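Local coordinates for cellulose 1,4-beta-cellobiosidase (Thermobifida fusca, PDB 4JJJ), which probably hydrolyses cellulose chains to release cellobiose, this chain being the glycoside hydrolase family 48 part of a longer protein that also has a family 2 carbohydrate-binding module, at residues F234-W239 against N247-L252; N413-Q418 against V499-A504; A426-V431 against A435-I440; T508-A513 against G527-L532. The protein carries 1 engineered substitution. All coordinates share one frame; numbering follows the deposited sequence. Where two conformers were deposited one is given.

Contact 1. Residues F234-W239 against N247-L252; sequences FWAHEW and NEIAGL. With ZN (zinc ion), chain B; ZN (zinc ion), chain R; NA (sodium ion), chain K; EDO (1,2-ethanediol), chain C.
Ile249 meets Ala236 and the backbone beside it, and the segment 247-252 that brings it there is pinned by a metal on its way in. Ahead of the contact, the carbonyl of Glu248 binds a sodium ion (Glu248 O to sodium 2.6 Å), which His74 also ligates. Ile249 follows at the N-cap position of helix 250-263. Its CG1 stands between the backbone N and the carbonyl carbon (chi1 54°), and the extended chain beyond it drives CD1 against helix 223-242. Ile249 CD1 rests 3.7 Å from Ala236 CB and 3.4 Å from Ala236 O, so a single methyl group covers both the small side chain and the carbonyl of that residue. The pair of helices joined by this turn belongs to the (alpha/alpha)6 barrel of family 48. Just past the CD1 contact, His237 turns its imidazole to zinc: NE2 lies 2.2 Å from the chain R zinc, which is probably an alternative to the chain B zinc 2.1 Å away; that second site, crowded by CE1, is doubtful for this copy of the ring. Glu340 supplies a further ligand. A bent hydrogen bond from His237 ND1 to Glu238 OE2 (2.9 Å) helps to orient the ring. Further along, Gly251 N makes a weak bond of 3.1 Å to water 1, itself a sodium ligand. Leu252 then turns to helix 71-83, packing on Leu73 and Trp77, while Leu73 also touches Ala236.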
# COMPACT_ATOMS: atom_id res chain seq x y z
N PHE A 234 -6.70 3.33 16.66
CA PHE A 234 -7.40 4.52 17.20
C PHE A 234 -8.86 4.19 17.46
O PHE A 234 -9.47 4.43 18.50
CB PHE A 234 -7.31 5.70 16.25
CG PHE A 234 -8.22 6.79 16.59
CD1 PHE A 234 -7.91 7.72 17.57
CD2 PHE A 234 -9.41 6.92 15.96
CE1 PHE A 234 -8.78 8.74 17.92
CE2 PHE A 234 -10.29 7.91 16.26
CZ PHE A 234 -10.01 8.84 17.30
N TRP A 235 -9.49 3.55 16.48
CA TRP A 235 -10.90 3.19 16.58
C TRP A 235 -11.16 2.11 17.60
O TRP A 235 -12.11 2.24 18.39
CB TRP A 235 -11.47 2.80 15.21
CG TRP A 235 -11.63 4.05 14.36
CD1 TRP A 235 -10.91 4.39 13.21
CD2 TRP A 235 -12.50 5.14 14.64
NE1 TRP A 235 -11.31 5.67 12.80
CE2 TRP A 235 -12.32 6.11 13.62
CE3 TRP A 235 -13.45 5.39 15.63
CZ2 TRP A 235 -13.06 7.33 13.59
CZ3 TRP A 235 -14.12 6.56 15.63
CH2 TRP A 235 -13.90 7.56 14.60
N ALA A 236 -10.31 1.09 17.64
CA ALA A 236 -10.46 0.05 18.68
C ALA A 236 -10.48 0.75 20.05
O ALA A 236 -11.32 0.44 20.94
CB ALA A 236 -9.33 -0.96 18.64
N HIS A 237 -9.59 1.72 20.26
CA HIS A 237 -9.52 2.49 21.55
C HIS A 237 -10.84 3.16 21.82
O HIS A 237 -11.43 3.14 22.93
CB HIS A 237 -8.46 3.62 21.50
CG HIS A 237 -8.54 4.54 22.68
ND1 HIS A 237 -9.03 5.79 22.59
CD2 HIS A 237 -8.28 4.32 23.98
CE1 HIS A 237 -9.09 6.33 23.79
NE2 HIS A 237 -8.67 5.44 24.65
N GLU A 238 -11.29 3.89 20.85
CA GLU A 238 -12.52 4.61 21.02
C GLU A 238 -13.66 3.66 21.40
O GLU A 238 -14.46 3.97 22.30
CB GLU A 238 -12.94 5.43 19.82
CG GLU A 238 -11.88 6.50 19.44
CD GLU A 238 -11.78 7.64 20.45
OE1 GLU A 238 -12.75 8.45 20.49
OE2 GLU A 238 -10.77 7.68 21.18
N TRP A 239 -13.79 2.56 20.66
CA TRP A 239 -14.93 1.65 20.82
C TRP A 239 -14.81 0.83 22.10
O TRP A 239 -15.82 0.64 22.78
CB TRP A 239 -15.04 0.75 19.58
CG TRP A 239 -15.26 1.49 18.29
CD1 TRP A 239 -15.96 2.62 18.09
CD2 TRP A 239 -14.82 1.04 16.98
NE1 TRP A 239 -15.96 2.95 16.78
CE2 TRP A 239 -15.28 1.98 16.06
CE3 TRP A 239 -14.07 -0.07 16.52
CZ2 TRP A 239 -14.97 1.90 14.70
CZ3 TRP A 239 -13.79 -0.17 15.15
CH2 TRP A 239 -14.27 0.81 14.27
N ASN A 247 -9.15 -1.29 28.73
CA ASN A 247 -8.04 -2.05 29.30
C ASN A 247 -7.72 -3.40 28.59
O ASN A 247 -6.57 -3.74 28.58
CB ASN A 247 -8.17 -2.24 30.84
CG ASN A 247 -8.11 -0.93 31.64
OD1 ASN A 247 -7.63 0.11 31.18
ND2 ASN A 247 -8.61 -1.00 32.88
N GLU A 248 -8.69 -4.15 27.96
CA GLU A 248 -8.50 -5.37 27.24
C GLU A 248 -7.61 -5.22 26.05
O GLU A 248 -7.19 -6.21 25.52
CB GLU A 248 -9.85 -5.92 26.72
CG GLU A 248 -10.77 -6.23 27.90
CD GLU A 248 -12.05 -6.99 27.53
OE1 GLU A 248 -12.10 -7.51 26.41
OE2 GLU A 248 -12.93 -7.08 28.42
N ILE A 249 -7.43 -4.02 25.57
CA ILE A 249 -6.62 -3.84 24.34
C ILE A 249 -5.42 -2.89 24.55
O ILE A 249 -4.75 -2.49 23.60
CB ILE A 249 -7.44 -3.29 23.17
CG1 ILE A 249 -8.17 -2.02 23.51
CG2 ILE A 249 -8.44 -4.29 22.69
CD1 ILE A 249 -8.74 -1.34 22.30
N ALA A 250 -5.01 -2.66 25.80
CA ALA A 250 -3.98 -1.70 26.05
C ALA A 250 -2.62 -2.17 25.51
O ALA A 250 -1.89 -1.32 24.92
CB ALA A 250 -3.91 -1.39 27.56
N GLY A 251 -2.33 -3.46 25.52
CA GLY A 251 -1.10 -4.01 24.89
C GLY A 251 -1.08 -3.79 23.39
O GLY A 251 -0.04 -3.42 22.86
N LEU A 252 -2.24 -3.94 22.75
CA LEU A 252 -2.35 -3.74 21.28
C LEU A 252 -2.15 -2.31 20.95
O LEU A 252 -1.52 -2.02 19.91
CB LEU A 252 -3.75 -4.23 20.85
CG LEU A 252 -4.02 -5.71 20.98
CD1 LEU A 252 -5.40 -6.05 20.48
CD2 LEU A 252 -2.93 -6.51 20.26
ZN ZN B . -7.75 7.20 25.52
ZN ZN R . -8.02 5.59 26.76
NA NA K . -5.38 -8.00 25.76
C1 EDO C . -15.83 10.10 17.48
O1 EDO C . -16.67 10.97 18.26
C2 EDO C . -14.60 9.71 18.25
O2 EDO C . -14.83 8.60 19.15
O HOH W 1 -3.83 -6.05 24.80
O HOH W 2 -7.25 -8.88 26.68
O HOH W 3 -4.31 -9.89 26.09
O HOH W 4 -9.13 7.16 27.52
O HOH W 5 -7.59 9.43 24.78

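Contact 2. Residues N413-Q418 against V499-A504; sequences NWFGFQ and VGVTAA. With BGC (beta-D-glucopyranose), chain D; BGC (beta-D-glucopyranose), chain E.
Val501 packs its two methyl groups against Trp414, Phe415 and Gly416 in a buried, purely apolar contact, made where helices 416-432 and 499-516 begin in the (alpha/alpha)6 barrel and directly behind the sugar-binding site. Trp414 lies between the sugars and the helix packing. Two linked glucose units lie over one face of its indole, with C2 of the first sugar 3.5 Å from Trp414 NE1 and C5 of the second 3.6 Å from Trp414 CZ3, an aromatic platform of the kind common in cellulases. The opposite face rests on the backbone: Gly416 CA sits over the ring centre, 3.3 Å above the plane, and holds the indole tightly between protein and sugar. Trp420 adds an edge-to-face contact. Phe417 adds a lighter contact beside it, its CZ 3.7 Å from C6 of the second glucose, and the sugars are also hydrogen-bonded by Glu51, the predicted proton donor, Glu40 and Trp621. On the other helix, the carboxylate of Asp498, a pocket residue, accepts a hydrogen bond from Val501 N at the start of the turn that carries the valine. CG1 of Val501 lies anti to the backbone N (chi1 167°), which splits the work of the two branches. Val501 CG2 lies 3.8 Å from Trp414 CZ2 and also touches Gly416 CA, whereas Val501 CG1 comes in the plane of the Phe415 ring to its edge, 3.7 Å from CD2.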
# COMPACT_ATOMS: atom_id res chain seq x y z
N ASN A 413 -4.06 7.34 -11.43
CA ASN A 413 -5.22 7.24 -12.31
C ASN A 413 -6.38 6.43 -11.66
O ASN A 413 -7.51 6.49 -12.07
CB ASN A 413 -4.77 6.62 -13.60
CG ASN A 413 -3.98 7.60 -14.47
OD1 ASN A 413 -3.59 8.69 -14.06
ND2 ASN A 413 -3.73 7.18 -15.72
N TRP A 414 -6.07 5.58 -10.66
CA TRP A 414 -7.17 4.79 -9.97
C TRP A 414 -7.91 5.60 -8.99
O TRP A 414 -7.30 6.15 -8.04
CB TRP A 414 -6.47 3.65 -9.26
CG TRP A 414 -7.46 2.72 -8.61
CD1 TRP A 414 -8.59 2.16 -9.21
CD2 TRP A 414 -7.37 2.15 -7.30
NE1 TRP A 414 -9.24 1.37 -8.31
CE2 TRP A 414 -8.51 1.33 -7.13
CE3 TRP A 414 -6.51 2.35 -6.23
CZ2 TRP A 414 -8.72 0.64 -5.94
CZ3 TRP A 414 -6.72 1.68 -5.08
CH2 TRP A 414 -7.83 0.83 -4.93
N PHE A 415 -9.22 5.72 -9.20
CA PHE A 415 -10.10 6.42 -8.26
C PHE A 415 -10.08 5.86 -6.86
O PHE A 415 -10.39 6.63 -5.94
CB PHE A 415 -11.51 6.52 -8.79
CG PHE A 415 -12.47 7.24 -7.93
CD1 PHE A 415 -12.58 8.64 -7.92
CD2 PHE A 415 -13.30 6.53 -7.11
CE1 PHE A 415 -13.49 9.31 -7.14
CE2 PHE A 415 -14.21 7.18 -6.30
CZ PHE A 415 -14.33 8.58 -6.34
N GLY A 416 -9.71 4.62 -6.71
CA GLY A 416 -9.64 4.04 -5.36
C GLY A 416 -8.79 4.86 -4.42
O GLY A 416 -9.10 4.97 -3.23
N PHE A 417 -7.69 5.45 -4.88
CA PHE A 417 -6.87 6.18 -3.95
C PHE A 417 -7.54 7.44 -3.45
O PHE A 417 -7.29 7.92 -2.36
CB PHE A 417 -5.55 6.53 -4.63
CG PHE A 417 -4.51 5.47 -4.65
CD1 PHE A 417 -4.15 4.78 -3.49
CD2 PHE A 417 -3.97 5.09 -5.84
CE1 PHE A 417 -3.13 3.80 -3.53
CE2 PHE A 417 -3.01 4.13 -5.87
CZ PHE A 417 -2.59 3.50 -4.73
N GLN A 418 -8.46 7.99 -4.26
CA GLN A 418 -9.25 9.18 -3.85
C GLN A 418 -10.03 8.87 -2.59
O GLN A 418 -9.95 9.61 -1.59
CB GLN A 418 -10.27 9.63 -4.86
CG GLN A 418 -9.72 10.13 -6.20
CD GLN A 418 -8.92 11.35 -6.05
OE1 GLN A 418 -9.39 12.40 -5.46
NE2 GLN A 418 -7.67 11.31 -6.53
N VAL A 499 -16.52 -3.08 -5.75
CA VAL A 499 -17.29 -3.06 -4.48
C VAL A 499 -16.44 -2.44 -3.35
O VAL A 499 -17.00 -1.91 -2.39
CB VAL A 499 -17.88 -4.41 -4.09
CG1 VAL A 499 -18.86 -4.86 -5.21
CG2 VAL A 499 -16.80 -5.46 -3.84
N GLY A 500 -15.12 -2.60 -3.45
CA GLY A 500 -14.19 -2.05 -2.46
C GLY A 500 -14.23 -0.53 -2.52
O GLY A 500 -14.34 0.20 -1.51
N VAL A 501 -14.11 -0.01 -3.74
CA VAL A 501 -14.13 1.42 -3.98
C VAL A 501 -15.50 1.97 -3.54
O VAL A 501 -15.59 3.00 -2.94
CB VAL A 501 -13.88 1.72 -5.48
CG1 VAL A 501 -14.22 3.20 -5.78
CG2 VAL A 501 -12.49 1.35 -5.84
N THR A 502 -16.54 1.24 -3.88
CA THR A 502 -17.90 1.60 -3.51
C THR A 502 -18.02 1.78 -2.00
O THR A 502 -18.57 2.76 -1.53
CB THR A 502 -18.93 0.63 -4.10
OG1 THR A 502 -18.82 0.67 -5.54
CG2 THR A 502 -20.36 1.00 -3.67
N ALA A 503 -17.56 0.81 -1.25
CA ALA A 503 -17.69 0.86 0.21
C ALA A 503 -16.90 2.02 0.81
O ALA A 503 -17.40 2.69 1.70
CB ALA A 503 -17.29 -0.48 0.75
N ALA A 504 -15.70 2.29 0.28
CA ALA A 504 -14.92 3.39 0.78
C ALA A 504 -15.60 4.71 0.42
O ALA A 504 -15.56 5.68 1.21
CB ALA A 504 -13.50 3.32 0.20
C2 BGC D . -7.60 -1.14 -10.20
C3 BGC D . -6.57 -1.81 -9.30
C4 BGC D . -7.25 -2.41 -8.05
C5 BGC D . -8.53 -3.22 -8.32
C6 BGC D . -9.35 -3.51 -7.07
C1 BGC D . -8.78 -2.04 -10.44
O1 BGC D . -9.73 -1.27 -11.25
O2 BGC D . -6.86 -0.83 -11.43
O3 BGC D . -5.55 -0.88 -8.90
O4 BGC D . -6.36 -3.26 -7.32
O5 BGC D . -9.38 -2.50 -9.21
O6 BGC D . -9.87 -2.35 -6.47
C2 BGC E . -5.29 -3.84 -5.30
C3 BGC E . -4.70 -3.32 -3.99
C4 BGC E . -3.77 -2.10 -4.26
C5 BGC E . -4.44 -1.05 -5.19
C6 BGC E . -3.45 0.02 -5.58
C1 BGC E . -5.96 -2.73 -6.09
O2 BGC E . -6.28 -4.82 -5.02
O3 BGC E . -3.99 -4.42 -3.37
O4 BGC E . -3.41 -1.51 -3.00
O5 BGC E . -4.94 -1.74 -6.35
O6 BGC E . -2.32 -0.54 -6.22

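Contact 3. Residues A426-V431 against A435-I440; sequences AQLYYV and ARAEAI. With CA (calcium ion), chain G.
Tyr429 and Glu438 both set CG anti to the backbone N (chi1 near 180° in each), which sends the phenol and the carboxylate out from their helices to the same calcium site. Glu438 stays extended beyond CG, and its aliphatic part passes obliquely across the tyrosine ring, with ring and carboxylate planes 30° apart: CA lies over one face, while CB and CG each come within 3.6 Å of Tyr429 CE1. Past this apolar stretch the polar ends share water. Water 6 is hydrogen-bonded to Tyr429 OH at 2.7 Å and gives a weak bond to Glu438 OE2; water 7 links Tyr429 OH to the metal. OE2 itself binds calcium at 2.6 Å, with Asp442, one turn on, as a second protein ligand, so the phenol acts from the second shell. Ala437 stands where the two backbones come nearest, its CA 5.8 Å from that of Tyr429, and its CB is 4.2 Å from both Tyr429 CB and Leu428 CD2. Such a small residue suits axes only 8.6 Å apart. The segments run at 133° to one another after a very short link, the pattern of an alpha-helical hairpin in an (alpha/alpha)6 barrel, here with a calcium ion bound on its second helix.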
# COMPACT_ATOMS: atom_id res chain seq x y z
N ALA A 426 -12.35 12.39 6.02
CA ALA A 426 -13.67 12.46 6.56
C ALA A 426 -13.73 11.96 7.96
O ALA A 426 -14.54 12.49 8.78
CB ALA A 426 -14.65 11.72 5.63
N GLN A 427 -12.99 10.89 8.27
CA GLN A 427 -12.99 10.38 9.62
C GLN A 427 -12.40 11.47 10.60
O GLN A 427 -12.97 11.68 11.67
CB GLN A 427 -12.20 9.13 9.78
CG GLN A 427 -12.87 7.87 9.24
CD GLN A 427 -12.11 6.60 9.66
OE1 GLN A 427 -11.04 6.59 10.23
NE2 GLN A 427 -12.70 5.52 9.30
N LEU A 428 -11.32 12.11 10.22
CA LEU A 428 -10.79 13.20 11.04
C LEU A 428 -11.84 14.26 11.27
O LEU A 428 -12.02 14.75 12.42
CB LEU A 428 -9.54 13.77 10.38
CG LEU A 428 -8.96 14.96 11.09
CD1 LEU A 428 -8.36 14.46 12.45
CD2 LEU A 428 -7.87 15.61 10.21
N TYR A 429 -12.48 14.69 10.18
CA TYR A 429 -13.51 15.70 10.25
C TYR A 429 -14.65 15.28 11.20
O TYR A 429 -15.04 16.01 12.07
CB TYR A 429 -14.06 15.96 8.83
CG TYR A 429 -15.14 16.96 8.75
CD1 TYR A 429 -15.03 18.24 9.28
CD2 TYR A 429 -16.32 16.60 8.18
CE1 TYR A 429 -16.09 19.11 9.22
CE2 TYR A 429 -17.40 17.46 8.09
CZ TYR A 429 -17.28 18.72 8.62
OH TYR A 429 -18.37 19.63 8.46
N TYR A 430 -15.05 13.99 11.12
CA TYR A 430 -16.01 13.46 12.07
C TYR A 430 -15.52 13.60 13.51
O TYR A 430 -16.31 14.02 14.40
CB TYR A 430 -16.34 12.03 11.70
CG TYR A 430 -17.08 11.25 12.74
CD1 TYR A 430 -18.33 11.67 13.20
CD2 TYR A 430 -16.53 10.09 13.24
CE1 TYR A 430 -18.97 10.94 14.19
CE2 TYR A 430 -17.22 9.34 14.22
CZ TYR A 430 -18.44 9.79 14.70
OH TYR A 430 -19.08 8.96 15.65
N VAL A 431 -14.29 13.19 13.77
CA VAL A 431 -13.75 13.17 15.14
C VAL A 431 -13.62 14.56 15.72
O VAL A 431 -14.13 14.78 16.87
CB VAL A 431 -12.47 12.40 15.20
CG1 VAL A 431 -11.85 12.51 16.58
CG2 VAL A 431 -12.71 10.91 14.79
N ALA A 435 -11.14 22.03 10.52
CA ALA A 435 -11.54 22.97 9.44
C ALA A 435 -10.76 22.73 8.14
O ALA A 435 -11.26 23.07 7.07
CB ALA A 435 -11.36 24.39 9.88
N ARG A 436 -9.54 22.28 8.26
CA ARG A 436 -8.67 22.00 7.11
C ARG A 436 -9.26 20.82 6.36
O ARG A 436 -9.41 20.83 5.09
CB ARG A 436 -7.22 21.73 7.47
CG ARG A 436 -6.60 22.92 8.28
CD ARG A 436 -5.31 22.53 8.98
NE ARG A 436 -5.54 21.58 10.04
CZ ARG A 436 -4.62 21.18 10.93
NH1 ARG A 436 -3.40 21.65 10.81
NH2 ARG A 436 -4.90 20.24 11.83
N ALA A 437 -9.54 19.76 7.08
CA ALA A 437 -10.25 18.60 6.47
C ALA A 437 -11.56 18.99 5.83
O ALA A 437 -11.89 18.58 4.73
CB ALA A 437 -10.46 17.55 7.49
N GLU A 438 -12.32 19.84 6.53
CA GLU A 438 -13.63 20.29 6.04
C GLU A 438 -13.49 21.02 4.68
O GLU A 438 -14.27 20.72 3.75
CB GLU A 438 -14.22 21.26 7.06
CG GLU A 438 -15.60 21.70 6.71
CD GLU A 438 -16.21 22.66 7.71
OE1 GLU A 438 -15.57 23.20 8.54
OE2 GLU A 438 -17.39 22.85 7.61
N ALA A 439 -12.46 21.85 4.55
CA ALA A 439 -12.29 22.58 3.28
C ALA A 439 -12.01 21.66 2.15
O ALA A 439 -12.56 21.86 1.06
CB ALA A 439 -11.23 23.62 3.39
N ILE A 440 -11.15 20.65 2.37
CA ILE A 440 -10.92 19.65 1.30
C ILE A 440 -12.19 18.92 0.93
O ILE A 440 -12.57 18.76 -0.28
CB ILE A 440 -9.80 18.67 1.77
CG1 ILE A 440 -8.48 19.36 1.94
CG2 ILE A 440 -9.64 17.57 0.72
CD1 ILE A 440 -7.43 18.56 2.67
CA CA G . -18.39 23.42 5.25
O HOH W 6 -18.51 21.52 10.43
O HOH W 7 -19.02 21.14 5.75
O HOH W 8 -20.59 22.82 5.89
O HOH W 9 -19.36 25.41 5.32

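Contact 4. Residues T508-A513 against G527-L532; sequences TLMYYA and GLLDAL. With NA (sodium ion), chain J.
Met510 and Leu529 reach toward each other tip to tip, and their ends make the closer of the two meetings between segments 508-513 and 527-532, with Met510 SD 4.0 Å from Leu529 CD1. The methionine sets CG beside its backbone N and bends at the last torsion (chi3 -60°), which leaves the sulfur, rather than CE, as the atom nearest the leucine methyl. One residue earlier on each helix, Leu509 and Leu528 also point across the interface but meet more lightly, CD1 to CD1 at 4.4 Å. Even the nearest alpha carbons, those of Leu509 and Leu528, stand 10.0 Å apart, so long side chains span the gap and no polar bond crosses it. More of the filling comes from the preceding turn of helix 519-533, where Ala525 packs on both Leu509 and Met510. The loose side lies on the far flank of the second helix. There Asp530 is partly exposed and takes no part in the apolar contact; its carboxylate holds a sodium ion through both oxygens, OD1 at 2.4 Å and OD2 more distantly at 2.9 Å, and four waters complete the shell. Near Leu529, Glu526 and His633 belong to a zinc site. Two successive helices, 499-516 and 519-533, joined by a tight turn and bridged here by long side chains, form a helical hairpin of the (alpha/alpha)6 barrel.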
# COMPACT_ATOMS: atom_id res chain seq x y z
N THR A 508 -16.81 7.49 3.14
CA THR A 508 -16.37 8.85 3.06
C THR A 508 -17.55 9.80 3.17
O THR A 508 -17.52 10.78 3.94
CB THR A 508 -15.66 9.12 1.67
OG1 THR A 508 -14.50 8.31 1.63
CG2 THR A 508 -15.14 10.51 1.54
N LEU A 509 -18.58 9.49 2.43
CA LEU A 509 -19.79 10.30 2.40
C LEU A 509 -20.56 10.29 3.75
O LEU A 509 -21.04 11.33 4.18
CB LEU A 509 -20.72 9.82 1.25
CG LEU A 509 -20.12 10.09 -0.18
CD1 LEU A 509 -20.96 9.47 -1.25
CD2 LEU A 509 -19.95 11.55 -0.43
N MET A 510 -20.60 9.16 4.39
CA MET A 510 -21.27 9.03 5.70
C MET A 510 -20.56 9.84 6.78
O MET A 510 -21.25 10.57 7.51
CB MET A 510 -21.36 7.57 6.10
CG MET A 510 -22.51 6.84 5.37
SD MET A 510 -22.83 5.21 6.05
CE MET A 510 -21.28 4.34 5.83
N TYR A 511 -19.24 9.70 6.91
CA TYR A 511 -18.49 10.47 7.94
C TYR A 511 -18.70 11.93 7.70
O TYR A 511 -18.88 12.76 8.65
CB TYR A 511 -17.01 10.06 7.96
CG TYR A 511 -16.76 8.72 8.57
CD1 TYR A 511 -16.42 7.64 7.79
CD2 TYR A 511 -16.80 8.54 9.95
CE1 TYR A 511 -16.17 6.42 8.40
CE2 TYR A 511 -16.57 7.34 10.58
CZ TYR A 511 -16.29 6.24 9.81
OH TYR A 511 -15.99 5.01 10.32
N TYR A 512 -18.58 12.35 6.42
CA TYR A 512 -18.78 13.76 6.09
C TYR A 512 -20.19 14.25 6.40
O TYR A 512 -20.38 15.34 6.96
CB TYR A 512 -18.52 13.96 4.62
CG TYR A 512 -18.82 15.37 4.12
CD1 TYR A 512 -17.99 16.47 4.45
CD2 TYR A 512 -19.88 15.56 3.27
CE1 TYR A 512 -18.27 17.78 3.94
CE2 TYR A 512 -20.18 16.86 2.81
CZ TYR A 512 -19.35 17.91 3.13
OH TYR A 512 -19.61 19.12 2.59
N ALA A 513 -21.16 13.42 6.06
CA ALA A 513 -22.55 13.78 6.34
C ALA A 513 -22.84 13.89 7.80
O ALA A 513 -23.60 14.78 8.19
CB ALA A 513 -23.48 12.75 5.72
N GLY A 527 -27.69 5.07 -0.98
CA GLY A 527 -27.89 4.39 -2.25
C GLY A 527 -26.80 3.40 -2.60
O GLY A 527 -27.04 2.34 -3.10
N LEU A 528 -25.55 3.78 -2.25
CA LEU A 528 -24.42 2.85 -2.38
C LEU A 528 -24.49 1.62 -1.46
O LEU A 528 -24.25 0.48 -1.89
CB LEU A 528 -23.10 3.59 -2.17
CG LEU A 528 -22.79 4.67 -3.23
CD1 LEU A 528 -21.52 5.39 -2.88
CD2 LEU A 528 -22.75 4.05 -4.64
N LEU A 529 -24.94 1.79 -0.22
CA LEU A 529 -25.06 0.66 0.67
C LEU A 529 -26.20 -0.28 0.18
O LEU A 529 -26.07 -1.47 0.21
CB LEU A 529 -25.42 1.14 2.08
CG LEU A 529 -24.38 1.95 2.84
CD1 LEU A 529 -24.93 2.35 4.23
CD2 LEU A 529 -23.08 1.23 2.90
N ASP A 530 -27.28 0.30 -0.34
CA ASP A 530 -28.33 -0.53 -0.90
C ASP A 530 -27.78 -1.33 -2.06
O ASP A 530 -28.15 -2.50 -2.24
CB ASP A 530 -29.46 0.33 -1.44
CG ASP A 530 -30.33 0.95 -0.38
OD1 ASP A 530 -30.31 0.47 0.73
OD2 ASP A 530 -31.07 1.92 -0.71
N ALA A 531 -27.02 -0.66 -2.93
CA ALA A 531 -26.41 -1.29 -4.10
C ALA A 531 -25.54 -2.45 -3.72
O ALA A 531 -25.61 -3.53 -4.29
CB ALA A 531 -25.64 -0.24 -4.88
N LEU A 532 -24.71 -2.30 -2.68
CA LEU A 532 -23.89 -3.38 -2.16
C LEU A 532 -24.76 -4.51 -1.74
O LEU A 532 -24.48 -5.66 -2.02
CB LEU A 532 -22.93 -2.92 -1.07
CG LEU A 532 -21.84 -1.91 -1.54
CD1 LEU A 532 -21.10 -1.26 -0.40
CD2 LEU A 532 -20.82 -2.61 -2.41
NA NA J . -31.45 1.98 2.18
O HOH W 10 -31.89 3.35 4.38
O HOH W 11 -29.14 2.41 2.68
O HOH W 12 -31.78 3.64 1.29
O HOH W 13 -33.12 1.66 0.99

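How the contacts relate
From the N terminus, contact 1 comes first and closes a short turn between helix 223-242, which carries the engineered Asn224 in its first turn, and helix 250-263. Contact 2 opens much later, at 413-418, and closes a loop of 80 residues at 499-504; the tight hairpin of contact 3 falls wholly within it and shares helix 416-432. Contact 4 follows in series, using a later part of helix 499-516, and none of the four cross. In space they join up: Trp235 of contact 1 reaches Gln427 of contact 3, Tyr511 of contact 4 packs on Tyr430, and Leu532 touches Thr502. Together they tie the sugar pocket to the barrel's metal-bearing periphery.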